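Local coordinates for protein-glutaminase (Chryseobacterium proteolyticum, PDB 2ZK9) that hydrolyses the side-chain amide of glutamine residues in proteins, converting them to glutamate with release of ammonia, at residues 16-21 against 50-55; 59-64 against 134-139; 86-91 against 100-105. All coordinates share one frame; numbering follows the deposited sequence. Where two conformers were deposited one is given.

Interaction 1: residues 16-21 against 50-55; sequences NQIKNE and RQILMN. Unlike the reference sequence in segment 16-21: Glu21 (reference Gln).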
ATOM      1  N   ASN A  16     -12.262   5.229   3.247  1.00 11.77           N
ATOM      2  CA  ASN A  16     -12.369   5.811   4.574  1.00 13.39           C
ATOM      3  C   ASN A  16     -12.037   4.823   5.674  1.00 12.56           C
ATOM      4  O   ASN A  16     -11.385   5.170   6.684  1.00 13.41           O
ATOM      5  CB  ASN A  16     -13.789   6.411   4.740  1.00 15.87           C
ATOM      6  CG  ASN A  16     -14.003   7.635   3.898  1.00 23.42           C
ATOM      7  OD1 ASN A  16     -13.094   8.352   3.479  1.00 34.89           O
ATOM      8  ND2 ASN A  16     -15.311   7.838   3.641  1.00 30.94           N
ATOM      9  N   GLN A  17     -12.494   3.582   5.525  1.00 12.04           N
ATOM     10  CA  GLN A  17     -12.176   2.551   6.509  0.51 11.88           C
ATOM     11  C   GLN A  17     -10.673   2.359   6.627  1.00 11.30           C
ATOM     12  O   GLN A  17     -10.142   2.206   7.741  1.00 13.56           O
ATOM     13  CB  GLN A  17     -12.834   1.219   6.167  0.51 13.42           C
ATOM     14  CG  GLN A  17     -14.370   1.295   6.205  0.51 13.26           C
ATOM     15  CD  GLN A  17     -14.892  -0.027   5.779  0.51 15.51           C
ATOM     16  OE1 GLN A  17     -14.434  -1.020   6.350  0.51 24.52           O
ATOM     17  NE2 GLN A  17     -15.776  -0.055   4.787  0.51 21.56           N
ATOM     18  N   ILE A  18      -9.995   2.343   5.506  1.00 10.19           N
ATOM     19  CA  ILE A  18      -8.508   2.223   5.509  1.00 10.06           C
ATOM     20  C   ILE A  18      -7.896   3.425   6.158  1.00 10.17           C
ATOM     21  O   ILE A  18      -7.017   3.284   7.025  1.00 10.56           O
ATOM     22  CB  ILE A  18      -8.044   2.015   4.047  1.00  9.78           C
ATOM     23  CG1 ILE A  18      -8.392   0.588   3.567  1.00 10.40           C
ATOM     24  CG2 ILE A  18      -6.551   2.249   3.975  1.00 10.67           C
ATOM     25  CD1 ILE A  18      -8.271   0.408   2.089  1.00 11.13           C
ATOM     26  N   LYS A  19      -8.328   4.630   5.784  1.00 11.02           N
ATOM     27  CA  LYS A  19      -7.722   5.842   6.328  1.00 12.47           C
ATOM     28  C   LYS A  19      -7.923   5.908   7.826  1.00 11.64           C
ATOM     29  O   LYS A  19      -7.059   6.372   8.567  1.00 11.63           O
ATOM     30  CB  LYS A  19      -8.231   7.087   5.595  1.00 15.64           C
ATOM     31  CG  LYS A  19      -7.287   8.283   5.899  1.00 19.87           C
ATOM     32  CD  LYS A  19      -7.544   9.505   5.055  1.00 25.25           C
ATOM     33  CE  LYS A  19      -6.666  10.662   5.326  1.00 26.98           C
ATOM     34  NZ  LYS A  19      -7.100  11.884   4.652  1.00 28.36           N
ATOM     35  N   ASN A  20      -9.059   5.428   8.297  1.00 11.28           N
ATOM     36  CA  ASN A  20      -9.363   5.418   9.728  1.00 12.76           C
ATOM     37  C   ASN A  20      -8.419   4.546  10.534  1.00 10.73           C
ATOM     38  O   ASN A  20      -8.366   4.702  11.768  1.00 11.94           O
ATOM     39  CB  ASN A  20     -10.815   4.986   9.972  1.00 17.52           C
ATOM     40  CG  ASN A  20     -11.804   6.065   9.660  1.00 23.96           C
ATOM     41  OD1 ASN A  20     -11.464   7.221   9.450  1.00 28.24           O
ATOM     42  ND2 ASN A  20     -13.066   5.577   9.688  1.00 36.98           N
ATOM     43  N   GLU A  21      -7.684   3.629   9.918  1.00 10.54           N
ATOM     44  CA  GLU A  21      -6.727   2.789  10.598  1.00  9.64           C
ATOM     45  C   GLU A  21      -5.307   3.338  10.562  1.00  9.40           C
ATOM     46  O   GLU A  21      -4.382   2.675  10.980  1.00 10.25           O
ATOM     47  CB  GLU A  21      -6.755   1.347  10.022  1.00 10.48           C
ATOM     48  CG  GLU A  21      -8.099   0.676  10.248  1.00 11.19           C
ATOM     49  CD  GLU A  21      -8.482   0.634  11.708  1.00 10.28           C
ATOM     50  OE1 GLU A  21      -9.715   0.885  12.027  1.00 15.41           O
ATOM     51  OE2 GLU A  21      -7.609   0.372  12.553  1.00 11.03           O
ATOM     52  N   ARG A  50      -5.592  -4.795   2.368  1.00  8.43           N
ATOM     53  CA  ARG A  50      -6.334  -5.922   1.793  1.00  8.79           C
ATOM     54  C   ARG A  50      -7.174  -6.611   2.853  1.00  8.99           C
ATOM     55  O   ARG A  50      -8.307  -6.972   2.571  1.00 10.31           O
ATOM     56  CB  ARG A  50      -5.395  -6.891   1.116  1.00  8.22           C
ATOM     57  CG  ARG A  50      -6.116  -8.158   0.660  1.00  8.86           C
ATOM     58  CD  ARG A  50      -5.174  -9.013  -0.134  1.00  9.15           C
ATOM     59  NE  ARG A  50      -5.837 -10.280  -0.571  1.00  9.00           N
ATOM     60  CZ  ARG A  50      -5.734 -11.418   0.043  1.00  9.42           C
ATOM     61  NH1 ARG A  50      -4.956 -11.609   1.131  1.00  9.75           N
ATOM     62  NH2 ARG A  50      -6.393 -12.479  -0.470  1.00 10.40           N
ATOM     63  N   GLN A  51      -6.673  -6.755   4.088  1.00  9.62           N
ATOM     64  CA  GLN A  51      -7.450  -7.361   5.149  1.00 10.32           C
ATOM     65  C   GLN A  51      -8.724  -6.543   5.386  1.00 10.45           C
ATOM     66  O   GLN A  51      -9.795  -7.118   5.649  1.00 10.97           O
ATOM     67  CB  GLN A  51      -6.632  -7.512   6.425  1.00 10.87           C
ATOM     68  CG  GLN A  51      -7.380  -8.145   7.582  1.00 13.65           C
ATOM     69  CD  GLN A  51      -6.624  -8.118   8.894  1.00 13.19           C
ATOM     70  OE1 GLN A  51      -6.205  -7.062   9.320  1.00 11.91           O
ATOM     71  NE2 GLN A  51      -6.407  -9.328   9.464  1.00 18.23           N
ATOM     72  N   ILE A  52      -8.644  -5.224   5.353  1.00 10.34           N
ATOM     73  CA  ILE A  52      -9.824  -4.394   5.534  1.00 10.75           C
ATOM     74  C   ILE A  52     -10.836  -4.644   4.396  1.00  9.99           C
ATOM     75  O   ILE A  52     -12.028  -4.799   4.636  1.00 11.68           O
ATOM     76  CB  ILE A  52      -9.456  -2.912   5.663  1.00 11.89           C
ATOM     77  CG1 ILE A  52      -8.639  -2.724   6.958  1.00 14.16           C
ATOM     78  CG2 ILE A  52     -10.686  -2.049   5.593  1.00 13.69           C
ATOM     79  CD1 ILE A  52      -7.961  -1.408   7.094  1.00 17.45           C
ATOM     80  N   LEU A  53     -10.362  -4.729   3.165  1.00  9.70           N
ATOM     81  CA  LEU A  53     -11.277  -5.072   2.074  1.00  9.18           C
ATOM     82  C   LEU A  53     -11.914  -6.451   2.318  1.00  8.96           C
ATOM     83  O   LEU A  53     -13.130  -6.600   2.154  1.00  9.71           O
ATOM     84  CB  LEU A  53     -10.580  -5.081   0.694  1.00  9.84           C
ATOM     85  CG  LEU A  53     -10.786  -3.752  -0.118  1.00 10.82           C
ATOM     86  CD1 LEU A  53     -10.180  -2.576   0.592  1.00 11.91           C
ATOM     87  CD2 LEU A  53     -10.192  -3.917  -1.492  1.00 12.37           C
ATOM     88  N   MET A  54     -11.135  -7.439   2.739  1.00  8.86           N
ATOM     89  CA  MET A  54     -11.664  -8.746   2.959  1.00  9.19           C
ATOM     90  C   MET A  54     -12.668  -8.778   4.106  1.00 10.18           C
ATOM     91  O   MET A  54     -13.651  -9.510   4.037  1.00 10.35           O
ATOM     92  CB  MET A  54     -10.533  -9.773   3.145  1.00  9.77           C
ATOM     93  CG  MET A  54      -9.734 -10.025   1.902  1.00  9.94           C
ATOM     94  SD  MET A  54      -8.434 -11.224   2.050  1.00 12.26           S
ATOM     95  CE  MET A  54      -9.306 -12.735   2.371  1.00 13.84           C
ATOM     96  N   ASN A  55     -12.444  -7.999   5.134  1.00 11.17           N
ATOM     97  CA  ASN A  55     -13.412  -7.891   6.220  1.00 12.49           C
ATOM     98  C   ASN A  55     -14.769  -7.521   5.653  1.00 12.44           C
ATOM     99  O   ASN A  55     -15.777  -7.941   6.192  1.00 14.55           O
ATOM    100  CB  ASN A  55     -12.886  -6.907   7.249  1.00 21.63           C
ATOM    101  CG  ASN A  55     -11.735  -7.417   8.157  1.00 25.48           C
ATOM    102  OD1 ASN A  55     -11.520  -8.647   8.299  1.00 27.15           O
ATOM    103  ND2 ASN A  55     -11.087  -6.436   8.747  1.00 29.08           N
TER

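Interaction 2: residues 59-64 against 134-139; sequences DCEKQF and YANTAG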
ATOM      1  N   ASP A  59     -11.930  -8.681  -2.346  1.00  9.01           N
ATOM      2  CA  ASP A  59     -10.512  -8.833  -2.569  1.00  9.07           C
ATOM      3  C   ASP A  59     -10.063  -7.744  -3.565  1.00  9.17           C
ATOM      4  O   ASP A  59     -10.882  -6.956  -4.045  1.00 11.51           O
ATOM      5  CB  ASP A  59     -10.140 -10.248  -2.992  1.00  9.50           C
ATOM      6  CG  ASP A  59      -8.732 -10.702  -2.641  1.00  9.64           C
ATOM      7  OD1 ASP A  59      -7.909  -9.855  -2.245  1.00 10.73           O
ATOM      8  OD2 ASP A  59      -8.459 -11.931  -2.712  1.00 10.69           O
ATOM      9  N   CYS A  60      -8.783  -7.710  -3.820  1.00  9.25           N
ATOM     10  CA  CYS A  60      -8.161  -6.769  -4.708  1.00  9.14           C
ATOM     11  C   CYS A  60      -6.926  -7.416  -5.315  1.00  8.98           C
ATOM     12  O   CYS A  60      -6.560  -8.532  -4.976  1.00 10.70           O
ATOM     13  CB  CYS A  60      -7.799  -5.501  -3.949  1.00 10.84           C
ATOM     14  SG  CYS A  60      -6.677  -5.760  -2.560  1.00 12.18           S
ATOM     15  N   GLU A  61      -6.313  -6.652  -6.231  1.00  8.71           N
ATOM     16  CA  GLU A  61      -4.971  -6.983  -6.705  1.00  8.43           C
ATOM     17  C   GLU A  61      -3.943  -6.229  -5.917  1.00  8.00           C
ATOM     18  O   GLU A  61      -4.260  -5.255  -5.177  1.00  9.09           O
ATOM     19  CB  GLU A  61      -4.870  -6.625  -8.207  1.00  8.85           C
ATOM     20  CG  GLU A  61      -5.668  -7.599  -9.088  1.00 10.11           C
ATOM     21  CD  GLU A  61      -5.729  -7.081 -10.495  1.00 11.03           C
ATOM     22  OE1 GLU A  61      -6.500  -6.133 -10.768  1.00 11.64           O
ATOM     23  OE2 GLU A  61      -4.918  -7.565 -11.368  1.00 14.17           O
ATOM     24  N   LYS A  62      -2.688  -6.564  -6.081  1.00  8.35           N
ATOM     25  CA  LYS A  62      -1.541  -5.720  -5.747  1.00  7.92           C
ATOM     26  C   LYS A  62      -0.993  -5.172  -7.055  1.00  7.99           C
ATOM     27  O   LYS A  62      -0.985  -5.884  -8.061  1.00  9.03           O
ATOM     28  CB  LYS A  62      -0.442  -6.458  -5.021  1.00  8.41           C
ATOM     29  CG  LYS A  62      -0.795  -7.128  -3.719  1.00  8.52           C
ATOM     30  CD  LYS A  62      -1.123  -6.151  -2.596  1.00  8.30           C
ATOM     31  CE  LYS A  62      -1.638  -6.820  -1.351  1.00  8.11           C
ATOM     32  NZ  LYS A  62      -0.641  -7.784  -0.847  1.00  8.70           N
ATOM     33  N   GLN A  63      -0.453  -3.959  -7.015  1.00  8.25           N
ATOM     34  CA  GLN A  63       0.469  -3.550  -8.061  1.00  7.91           C
ATOM     35  C   GLN A  63       1.832  -3.315  -7.402  1.00  7.62           C
ATOM     36  O   GLN A  63       1.930  -2.596  -6.408  1.00  8.31           O
ATOM     37  CB  GLN A  63       0.029  -2.293  -8.808  1.00  8.67           C
ATOM     38  CG  GLN A  63       0.927  -1.981  -9.999  1.00  8.69           C
ATOM     39  CD  GLN A  63       0.396  -0.929 -10.933  1.00  9.91           C
ATOM     40  OE1 GLN A  63       0.903   0.196 -10.992  1.00 10.64           O
ATOM     41  NE2 GLN A  63      -0.686  -1.246 -11.649  1.00 10.92           N
ATOM     42  N   PHE A  64       2.851  -3.947  -7.978  1.00  8.30           N
ATOM     43  CA  PHE A  64       4.234  -3.763  -7.621  1.00  8.20           C
ATOM     44  C   PHE A  64       4.905  -2.912  -8.667  1.00  9.14           C
ATOM     45  O   PHE A  64       4.743  -3.182  -9.858  1.00 10.34           O
ATOM     46  CB  PHE A  64       4.969  -5.094  -7.514  1.00  8.76           C
ATOM     47  CG  PHE A  64       4.500  -5.962  -6.375  1.00  8.88           C
ATOM     48  CD1 PHE A  64       5.134  -5.941  -5.142  1.00  9.16           C
ATOM     49  CD2 PHE A  64       3.412  -6.819  -6.505  1.00  9.19           C
ATOM     50  CE1 PHE A  64       4.701  -6.686  -4.072  1.00  9.38           C
ATOM     51  CE2 PHE A  64       2.952  -7.577  -5.443  1.00  9.06           C
ATOM     52  CZ  PHE A  64       3.608  -7.524  -4.207  1.00  9.56           C
ATOM     53  N   TYR A 134       6.687  -2.806 -13.828  1.00 12.18           N
ATOM     54  CA  TYR A 134       5.603  -2.929 -12.853  0.55  9.92           C
ATOM     55  C   TYR A 134       4.808  -4.172 -13.175  1.00 10.28           C
ATOM     56  O   TYR A 134       4.848  -4.666 -14.320  1.00 12.48           O
ATOM     57  CB  TYR A 134       4.701  -1.702 -12.760  0.55 11.14           C
ATOM     58  CG  TYR A 134       3.718  -1.514 -13.855  0.55 10.50           C
ATOM     59  CD1 TYR A 134       4.135  -0.872 -15.031  0.55 12.90           C
ATOM     60  CD2 TYR A 134       2.405  -1.938 -13.800  0.55 12.36           C
ATOM     61  CE1 TYR A 134       3.263  -0.681 -16.062  0.55 16.68           C
ATOM     62  CE2 TYR A 134       1.503  -1.748 -14.841  0.55 13.51           C
ATOM     63  CZ  TYR A 134       1.963  -1.106 -15.994  0.55 16.26           C
ATOM     64  OH  TYR A 134       1.159  -0.875 -17.061  0.55 21.70           O
ATOM     65  N   ALA A 135       4.099  -4.705 -12.209  1.00 10.07           N
ATOM     66  CA  ALA A 135       3.324  -5.935 -12.411  1.00 10.92           C
ATOM     67  C   ALA A 135       2.140  -5.929 -11.452  1.00  9.90           C
ATOM     68  O   ALA A 135       2.280  -5.561 -10.291  1.00 11.05           O
ATOM     69  CB  ALA A 135       4.200  -7.132 -12.131  1.00 14.18           C
ATOM     70  N   ASN A 136       1.025  -6.416 -11.927  1.00  9.81           N
ATOM     71  CA  ASN A 136      -0.128  -6.674 -11.093  1.00  9.65           C
ATOM     72  C   ASN A 136      -0.136  -8.113 -10.665  1.00  9.60           C
ATOM     73  O   ASN A 136       0.242  -8.990 -11.445  1.00 11.89           O
ATOM     74  CB  ASN A 136      -1.442  -6.410 -11.822  1.00 10.97           C
ATOM     75  CG  ASN A 136      -1.576  -4.925 -12.179  1.00 10.63           C
ATOM     76  OD1 ASN A 136      -1.021  -4.056 -11.533  1.00 11.62           O
ATOM     77  ND2 ASN A 136      -2.375  -4.670 -13.167  1.00 15.73           N
ATOM     78  N   THR A 137      -0.565  -8.391  -9.442  1.00  9.38           N
ATOM     79  CA  THR A 137      -0.718  -9.730  -8.938  1.00  9.10           C
ATOM     80  C   THR A 137      -2.068  -9.858  -8.256  1.00  8.36           C
ATOM     81  O   THR A 137      -2.695  -8.882  -7.872  1.00  8.51           O
ATOM     82  CB  THR A 137       0.355 -10.130  -7.920  1.00 10.08           C
ATOM     83  OG1 THR A 137       0.172  -9.385  -6.699  1.00  9.56           O
ATOM     84  CG2 THR A 137       1.765  -9.831  -8.412  1.00 12.04           C
ATOM     85  N   ALA A 138      -2.451 -11.097  -7.998  1.00  8.91           N
ATOM     86  CA  ALA A 138      -3.531 -11.316  -7.032  1.00  9.06           C
ATOM     87  C   ALA A 138      -3.186 -10.655  -5.712  1.00  8.45           C
ATOM     88  O   ALA A 138      -2.012 -10.563  -5.299  1.00  8.65           O
ATOM     89  CB  ALA A 138      -3.705 -12.838  -6.810  1.00 10.63           C
ATOM     90  N   GLY A 139      -4.206 -10.219  -5.009  1.00  8.21           N
ATOM     91  CA  GLY A 139      -4.046  -9.571  -3.732  1.00  8.73           C
ATOM     92  C   GLY A 139      -3.330 -10.378  -2.697  1.00  8.18           C
ATOM     93  O   GLY A 139      -2.653  -9.837  -1.808  1.00  8.93           O
TER
HETATM   94  O   HOH W   1      -4.368  -6.891 -13.711  0.50 16.22           O

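Interaction 3: residues 86-91 against 100-105; sequences ILVSYK and RIIDPS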
ATOM      1  N   ILE A  86      -2.505  -1.546  -3.014  1.00  7.53           N
ATOM      2  CA  ILE A  86      -3.645  -2.323  -3.496  1.00  7.55           C
ATOM      3  C   ILE A  86      -4.263  -1.644  -4.695  1.00  7.71           C
ATOM      4  O   ILE A  86      -4.382  -0.417  -4.757  1.00  8.77           O
ATOM      5  CB  ILE A  86      -4.678  -2.592  -2.370  1.00  7.53           C
ATOM      6  CG1 ILE A  86      -5.319  -1.341  -1.778  1.00  8.63           C
ATOM      7  CG2 ILE A  86      -4.062  -3.499  -1.323  1.00  8.82           C
ATOM      8  CD1 ILE A  86      -6.558  -1.632  -0.979  1.00  8.80           C
ATOM      9  N   LEU A  87      -4.664  -2.471  -5.660  1.00  7.95           N
ATOM     10  CA  LEU A  87      -5.269  -2.078  -6.913  1.00  8.52           C
ATOM     11  C   LEU A  87      -6.694  -2.643  -6.914  1.00  8.58           C
ATOM     12  O   LEU A  87      -6.873  -3.862  -7.025  1.00  9.18           O
ATOM     13  CB  LEU A  87      -4.450  -2.587  -8.099  1.00  9.22           C
ATOM     14  CG  LEU A  87      -4.973  -2.208  -9.466  1.00  9.84           C
ATOM     15  CD1 LEU A  87      -4.836  -0.715  -9.718  1.00 11.30           C
ATOM     16  CD2 LEU A  87      -4.292  -3.018 -10.538  1.00 11.68           C
ATOM     17  N   VAL A  88      -7.673  -1.778  -6.683  1.00  9.00           N
ATOM     18  CA  VAL A  88      -9.054  -2.142  -6.448  0.56  9.19           C
ATOM     19  C   VAL A  88      -9.873  -1.960  -7.717  1.00  9.64           C
ATOM     20  O   VAL A  88      -9.765  -0.989  -8.422  1.00 14.22           O
ATOM     21  CB  VAL A  88      -9.611  -1.254  -5.318  0.56  9.49           C
ATOM     22  CG1 VAL A  88     -11.034  -1.666  -4.900  0.56 10.77           C
ATOM     23  CG2 VAL A  88      -8.688  -1.313  -4.117  0.56  9.40           C
ATOM     24  N   SER A  89     -10.690  -2.971  -8.042  1.00  9.63           N
ATOM     25  CA  SER A  89     -11.609  -2.891  -9.133  1.00  9.53           C
ATOM     26  C   SER A  89     -12.992  -2.581  -8.626  1.00 10.26           C
ATOM     27  O   SER A  89     -13.404  -3.120  -7.606  1.00 10.89           O
ATOM     28  CB  SER A  89     -11.686  -4.241  -9.834  1.00 10.49           C
ATOM     29  OG  SER A  89     -10.471  -4.558 -10.522  1.00 11.07           O
ATOM     30  N   TYR A  90     -13.729  -1.716  -9.327  1.00 11.04           N
ATOM     31  CA  TYR A  90     -15.059  -1.333  -8.924  0.55 10.86           C
ATOM     32  C   TYR A  90     -15.865  -0.981 -10.170  1.00 12.03           C
ATOM     33  O   TYR A  90     -15.320  -0.647 -11.203  1.00 12.75           O
ATOM     34  CB  TYR A  90     -15.024  -0.150  -7.920  0.55 12.44           C
ATOM     35  CG  TYR A  90     -14.401   1.049  -8.599  0.55 11.01           C
ATOM     36  CD1 TYR A  90     -13.012   1.133  -8.756  0.55 12.73           C
ATOM     37  CD2 TYR A  90     -15.189   2.058  -9.117  0.55 12.37           C
ATOM     38  CE1 TYR A  90     -12.477   2.231  -9.394  0.55 12.19           C
ATOM     39  CE2 TYR A  90     -14.645   3.134  -9.767  0.55 13.12           C
ATOM     40  CZ  TYR A  90     -13.279   3.218  -9.894  0.55 12.54           C
ATOM     41  OH  TYR A  90     -12.741   4.306 -10.560  0.55 14.21           O
ATOM     42  N   LYS A  91     -17.190  -1.059  -9.998  1.00 13.55           N
ATOM     43  CA  LYS A  91     -18.095  -0.649 -11.062  0.57 13.83           C
ATOM     44  C   LYS A  91     -18.412   0.833 -10.970  1.00 14.59           C
ATOM     45  O   LYS A  91     -18.815   1.347  -9.930  1.00 15.98           O
ATOM     46  CB  LYS A  91     -19.383  -1.465 -10.986  0.57 15.85           C
ATOM     47  CG  LYS A  91     -19.279  -2.879 -11.506  0.57 19.07           C
ATOM     48  CD  LYS A  91     -18.835  -2.990 -12.931  0.57 26.75           C
ATOM     49  CE  LYS A  91     -18.951  -4.370 -13.551  0.57 28.30           C
ATOM     50  NZ  LYS A  91     -18.499  -4.322 -14.983  0.57 18.25           N
ATOM     51  N   ARG A 100      -8.513   1.486  -9.373  1.00  9.91           N
ATOM     52  CA  ARG A 100      -7.766   2.553  -8.700  1.00  9.74           C
ATOM     53  C   ARG A 100      -6.813   1.957  -7.689  1.00  9.39           C
ATOM     54  O   ARG A 100      -7.137   0.956  -7.048  1.00 10.55           O
ATOM     55  CB  ARG A 100      -8.678   3.520  -7.973  1.00 10.77           C
ATOM     56  CG  ARG A 100      -9.616   4.344  -8.815  1.00 12.34           C
ATOM     57  CD  ARG A 100      -8.918   5.415  -9.587  1.00 15.54           C
ATOM     58  NE  ARG A 100      -9.888   6.258 -10.341  1.00 16.64           N
ATOM     59  CZ  ARG A 100     -10.303   5.921 -11.549  1.00 22.58           C
ATOM     60  NH1 ARG A 100      -9.905   4.803 -12.177  1.00 22.82           N
ATOM     61  NH2 ARG A 100     -11.166   6.756 -12.128  1.00 32.42           N
ATOM     62  N   ILE A 101      -5.679   2.615  -7.497  1.00  8.89           N
ATOM     63  CA  ILE A 101      -4.831   2.353  -6.374  1.00  8.39           C
ATOM     64  C   ILE A 101      -5.357   3.047  -5.133  1.00  8.49           C
ATOM     65  O   ILE A 101      -5.816   4.187  -5.198  1.00  9.67           O
ATOM     66  CB  ILE A 101      -3.392   2.872  -6.660  1.00  8.85           C
ATOM     67  CG1 ILE A 101      -2.727   2.111  -7.795  1.00  9.61           C
ATOM     68  CG2 ILE A 101      -2.545   2.898  -5.405  1.00  9.48           C
ATOM     69  CD1 ILE A 101      -2.207   0.705  -7.431  1.00 10.12           C
ATOM     70  N   ILE A 102      -5.279   2.336  -3.988  1.00  8.50           N
ATOM     71  CA  ILE A 102      -5.422   2.971  -2.681  1.00  8.87           C
ATOM     72  C   ILE A 102      -4.076   2.916  -2.024  1.00  8.62           C
ATOM     73  O   ILE A 102      -3.503   1.833  -1.805  1.00  8.50           O
ATOM     74  CB  ILE A 102      -6.533   2.345  -1.837  1.00  9.25           C
ATOM     75  CG1 ILE A 102      -7.905   2.587  -2.522  1.00 10.46           C
ATOM     76  CG2 ILE A 102      -6.481   2.889  -0.448  1.00  9.54           C
ATOM     77  CD1 ILE A 102      -9.092   1.960  -1.825  1.00 11.33           C
ATOM     78  N   ASP A 103      -3.504   4.088  -1.719  1.00  8.53           N
ATOM     79  CA  ASP A 103      -2.227   4.147  -1.052  1.00  8.50           C
ATOM     80  C   ASP A 103      -2.118   5.477  -0.285  1.00  8.45           C
ATOM     81  O   ASP A 103      -1.534   6.441  -0.768  1.00  8.90           O
ATOM     82  CB  ASP A 103      -1.041   4.056  -2.006  1.00  8.70           C
ATOM     83  CG  ASP A 103       0.281   4.072  -1.307  1.00  8.90           C
ATOM     84  OD1 ASP A 103       0.300   4.126  -0.032  1.00  8.73           O
ATOM     85  OD2 ASP A 103       1.302   4.021  -2.002  1.00  9.84           O
ATOM     86  N   PRO A 104      -2.639   5.515   0.927  1.00  8.48           N
ATOM     87  CA  PRO A 104      -2.531   6.736   1.753  1.00  8.86           C
ATOM     88  C   PRO A 104      -1.147   7.140   2.145  1.00  8.88           C
ATOM     89  O   PRO A 104      -0.993   8.238   2.693  1.00 11.08           O
ATOM     90  CB  PRO A 104      -3.400   6.375   2.972  1.00  9.26           C
ATOM     91  CG  PRO A 104      -4.399   5.403   2.477  1.00  9.74           C
ATOM     92  CD  PRO A 104      -3.567   4.544   1.544  1.00  9.33           C
ATOM     93  N   SER A 105      -0.125   6.335   1.932  1.00  8.67           N
ATOM     94  CA  SER A 105       1.247   6.805   2.149  0.78  9.05           C
ATOM     95  C   SER A 105       1.687   7.847   1.112  1.00  9.09           C
ATOM     96  O   SER A 105       2.581   8.597   1.390  1.00 11.46           O
ATOM     97  CB  SER A 105       2.263   5.677   2.273  0.78  9.27           C
ATOM     98  OG  SER A 105       2.577   5.015   1.034  0.78  7.91           O
TER

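Interaction 1: residues 16-21 against 50-55
Helices 8-19 and 42-55 meet chiefly through Ile52, which contributes 91 of the 213 Å² buried between the segments. Its CA lies 6.7 Å from the CA of Ile18, close enough for the two side chains to cross obliquely. Ile52 uses both branches: CG2, anti to the backbone N, sits 4.0 Å from Ile18 CG1 and also touches Gln17 CB, while the extended CG1 branch carries CD1 to within 3.8 Å of Glu21 CG and over the backbone at Ile18 CA. On the buried side, Ile18 CD1 meets Leu53 CD1 at 3.8 Å. The chi1 of Leu53, -98°, is well away from a staggered value and swings the methyl toward helix 8-19; Ile18 and Leu53 also pack on Ile86 of strand 82-91. The other flank is more polar and partly open to solvent, with less area buried. Gln17 lends its CB and runs on, extended, past Ile52 in the opposite direction, to bond Asn56 and Ser13. Glu21, bent at chi2 (-57°), offers its methylene and sends OE2 to the backbone N of Ser29. No hydrogen bond crosses between the two segments, so what joins them directly is aliphatic contact, while the polar ends are held from outside.

Interaction 2: residues 59-64 against 134-139
Strands 61-66 and 130-138 form an antiparallel ladder in the mixed sheet, their short axes at 155° and 4.5 Å apart at closest. Two hydrogen-bonded pairs set the register: Lys62 with Thr137, where Thr137 N reaches Lys62 O at 2.9 Å, and Phe64 with Ala135, where Phe64 N approaches Ala135 O nearly along the C=O axis. On the face bearing Lys62, Phe64 and Thr137, the Phe64 ring turns its edge to Thr137 OG1, 3.5 Å from CE2. That hydroxyl donates to Ala138 O. Lys62, bent at chi2 and chi4, brings NZ back to Gly139 O at 3.0 Å in the carbonyl plane, and Val141 O and His47 ND1 complete the grip on this buried amine. On the face bearing Gln63 and Asn136, Gln63 NE2 donates to a lone pair of Asn136 OD1 (2.8 Å), the two amide planes only 19° apart. Further out, Asp114 also accepts from NE2 and Arg118 binds Gln63 OE1, fixing which way round the Gln63 amide lies; Arg118 makes a cation-pi contact with Tyr134 as well. Glu61, its OE1 paired with Lys99, reaches Asn136 through one water, which donates to Glu61 OE2 at 2.5 Å and accepts from Asn136 ND2 at 3.0 Å.

Interaction 3: residues 86-91 against 100-105
A beta hairpin of strands 82-91 and 97-102 holds this contact. Its backbone evidence is three hydrogen bonds: Val88 and Arg100 bond each other in both directions, with Val88 N 2.8 Å from Arg100 O, and Ile102 N donates to Ile86 O; all three carbonyls are met in their planes. The short strand axes nevertheless diverge from antiparallel, at 134°. Ile86 and Ile102 lie side by side on the face turned to helix 42-55, where Ile86 CG1, in the crowded position between backbone N and carbonyl carbon, comes 3.9 Å from Ile102 CB. Across the non-hydrogen-bonded pair, on the other face, Leu87 CD1 meets Ile101 CD1 at 3.8 Å. Toward the turn, Arg100 bends at chi2 (-72°) so that its guanidinium passes beneath the tip of Tyr90: Tyr90 OH stands over the group's centre, 3.1 Å from Arg100 CZ, with ring and guanidinium planes 86° apart. The angles are too poor for a hydrogen bond, so this is a polar contact onto a flat cation; Tyr90 OH is bonded, weakly, to Glu98. An alanine here removes the guanidinium under Tyr90 OH and the CG that touches Tyr90 CE1, and would probably leave the tyrosine tip less firmly placed. Further along the chain, Asp103 makes an Asx turn while its OD2 binds His83 and Trp117, a His-Asp pairing consistent with papain-like clan active sites. Its OD1 receives Ser105 N from above the carboxylate plane and Ser105 OG, at 2.7 Å, on the syn lone pair.

The three contacts form a two-layer unit. Interactions 2 and 3, centres about 10 Å apart, share the mixed sheet, where strands 61-66 and 82-91 are neighbours and Glu61 O lies 2.9 Å from Leu87 N in a probable hydrogen bond. Interaction 1 lies against this sheet: Ile18 CD1 is 4.1 Å from Ile86 CD1, and Leu53 CD2 4.0 Å from Val88 CG2. Its centre is about 16 Å from that of interaction 2, yet Arg50 NE and Asp59 OD1 join them by a 2.7 Å salt bridge. Interaction 3 leads, through Asp103 and its bond to His83, to the probable active site. The bound sodium ion is about 9 Å from the Phe64 side chain.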